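Local coordinates for putative DNA-binding protein (Ralstonia eutropha, PDB 3HWU) that is of unknown function but carries a plants and prokaryotes conserved (PCC) domain and may bind DNA, at the interface of chains A and B. Sequence-based numbering; all coordinates share one arbitrary frame. Chains: chain A/B, Putative DNA-binding protein.

The interface of chains A and B. Residues chain A 16, 18, 46, 117, 119; chain B 80, 91, 131, 141-142, 144.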
# COMPACT_ATOMS: atom_id res chain seq x y z
N LEU A 16 5.62 7.20 -12.73
CA LEU A 16 6.49 6.66 -11.68
C LEU A 16 7.47 7.77 -11.35
O LEU A 16 8.15 8.31 -12.24
CB LEU A 16 7.28 5.44 -12.20
CG LEU A 16 8.25 4.81 -11.20
CD1 LEU A 16 7.55 4.17 -9.98
CD2 LEU A 16 9.17 3.79 -11.91
N VAL A 18 10.81 9.00 -8.91
CA VAL A 18 11.92 8.61 -8.05
C VAL A 18 12.55 9.90 -7.52
O VAL A 18 13.24 10.62 -8.24
CB VAL A 18 12.99 7.70 -8.73
CG1 VAL A 18 14.12 7.37 -7.72
CG2 VAL A 18 12.35 6.42 -9.27
N ILE A 46 7.40 4.11 -1.34
CA ILE A 46 8.33 3.66 -0.30
C ILE A 46 9.55 4.57 -0.37
O ILE A 46 9.76 5.28 -1.35
CB ILE A 46 8.82 2.19 -0.47
CG1 ILE A 46 9.45 1.93 -1.85
CG2 ILE A 46 7.69 1.23 -0.18
CD1 ILE A 46 10.19 0.60 -1.99
N SER A 117 16.19 7.25 -1.35
CA SER A 117 15.30 7.72 -2.43
C SER A 117 13.85 7.52 -2.00
O SER A 117 13.60 6.97 -0.91
CB SER A 117 15.59 6.97 -3.73
OG SER A 117 15.40 5.59 -3.57
N GLU A 119 10.36 6.07 -4.09
CA GLU A 119 9.70 5.57 -5.29
C GLU A 119 8.20 5.77 -5.10
O GLU A 119 7.66 5.34 -4.09
CB GLU A 119 9.98 4.09 -5.51
CG GLU A 119 11.45 3.75 -5.69
CD GLU A 119 11.76 2.27 -5.72
OE1 GLU A 119 10.81 1.47 -5.72
OE2 GLU A 119 12.95 1.93 -5.78
N SER B 80 9.25 -2.39 -5.87
CA SER B 80 9.50 -2.28 -7.30
C SER B 80 10.38 -3.40 -7.80
O SER B 80 11.19 -3.97 -7.07
CB SER B 80 10.14 -0.95 -7.67
OG SER B 80 11.38 -0.76 -7.01
N HIS B 91 13.17 -4.31 -4.81
CA HIS B 91 13.25 -3.37 -3.71
C HIS B 91 11.89 -3.40 -3.05
O HIS B 91 10.89 -2.98 -3.65
CB HIS B 91 13.54 -1.96 -4.22
CG HIS B 91 13.68 -0.95 -3.15
ND1 HIS B 91 13.61 0.41 -3.37
CD2 HIS B 91 13.89 -1.11 -1.82
CE1 HIS B 91 13.81 1.04 -2.23
NE2 HIS B 91 13.99 0.14 -1.27
N ARG B 131 18.89 -0.23 -11.39
CA ARG B 131 19.26 0.45 -10.18
C ARG B 131 20.76 0.68 -10.22
O ARG B 131 21.51 -0.12 -10.82
CB ARG B 131 18.99 -0.44 -8.97
CG ARG B 131 17.63 -0.80 -8.76
CD ARG B 131 17.31 -1.32 -7.26
NE ARG B 131 16.07 -2.01 -7.37
CZ ARG B 131 14.87 -1.41 -7.30
NH1 ARG B 131 14.76 -0.14 -6.93
NH2 ARG B 131 13.80 -2.09 -7.63
N VAL B 141 19.72 3.30 -5.96
CA VAL B 141 18.56 4.10 -6.34
C VAL B 141 18.08 3.62 -7.72
O VAL B 141 18.88 3.23 -8.59
CB VAL B 141 18.93 5.60 -6.42
CG1 VAL B 141 17.80 6.43 -6.99
CG2 VAL B 141 19.40 6.13 -5.04
N LEU B 142 16.76 3.69 -7.94
CA LEU B 142 16.18 3.34 -9.22
C LEU B 142 16.44 4.44 -10.24
O LEU B 142 16.07 5.58 -10.02
CB LEU B 142 14.67 3.13 -9.04
CG LEU B 142 13.85 2.64 -10.22
CD1 LEU B 142 14.43 1.34 -10.83
CD2 LEU B 142 12.38 2.46 -9.80
N LEU B 144 15.85 6.42 -13.66
CA LEU B 144 14.80 6.70 -14.65
C LEU B 144 15.44 7.27 -15.93
O LEU B 144 16.51 7.92 -15.86
CB LEU B 144 13.84 7.75 -14.09
CG LEU B 144 13.02 7.38 -12.86
CD1 LEU B 144 12.02 8.50 -12.49
CD2 LEU B 144 12.24 6.07 -13.06
O HOH W 1 15.01 3.74 -5.63
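A:Glu119 reaches across to B:Ser80, B:His91 and B:Arg131, a worked example of one carboxylate gripped at both oxygens by the neighbouring subunit. Its CG stands anti to its own carbonyl carbon (chi1 -61°) and the chain runs extended from there, carrying the carboxylate across to chain B. The hydroxyl OG of B:Ser80 donates to OE1 on the syn side at 2.6 Å. The other oxygen, OE2, has two protein donors arriving from opposite faces of the carboxylate plane. The imidazole ND1 of B:His91 donates a nearly straight bond to OE2 at 2.9 Å. OE2 lies in the plane of the imidazole, but the ring approaches from above the carboxylate, the two planes being 82° apart. The guanidinium of B:Arg131, in contrast, lies almost parallel to the carboxylate, 17° away, and its NH1 donates a more bent hydrogen bond to OE2 at 3.0 Å, which is also a salt bridge. Its NH2 also donates to OG of B:Ser80 at 2.8 Å, tying two of the glutamate's partners together. The nearby guanidinium and the donors around it would be expected to favour the charged form of the carboxylate. A water links OE2 to A:Ser117 OG and the backbone N of B:Leu142.

Over one face of the B:His91 ring sits CD1 of A:Ile46, 3.7 Å from the centroid, a CH-pi contact that probably helps to fix the ring while its edge serves the glutamate. Alongside the polar cluster, A:Val18 splits its two branches: CG1, anti to the backbone N, meets B:Val141 CG1 at 3.9 Å, and CG2 points at B:Leu144, with CG at 3.8 Å. A:Leu16 extends this apolar strip, its CD2 touching methyls of B:Leu142 and B:Leu144.

Chain A contributes strands 14-20, 40-49 and 117-125; chain B answers with strands 72-84, 87-97, 131-134 and 139-142 and the C-terminal segment after them, within an interface of the deposited trimer that may be the biological assembly.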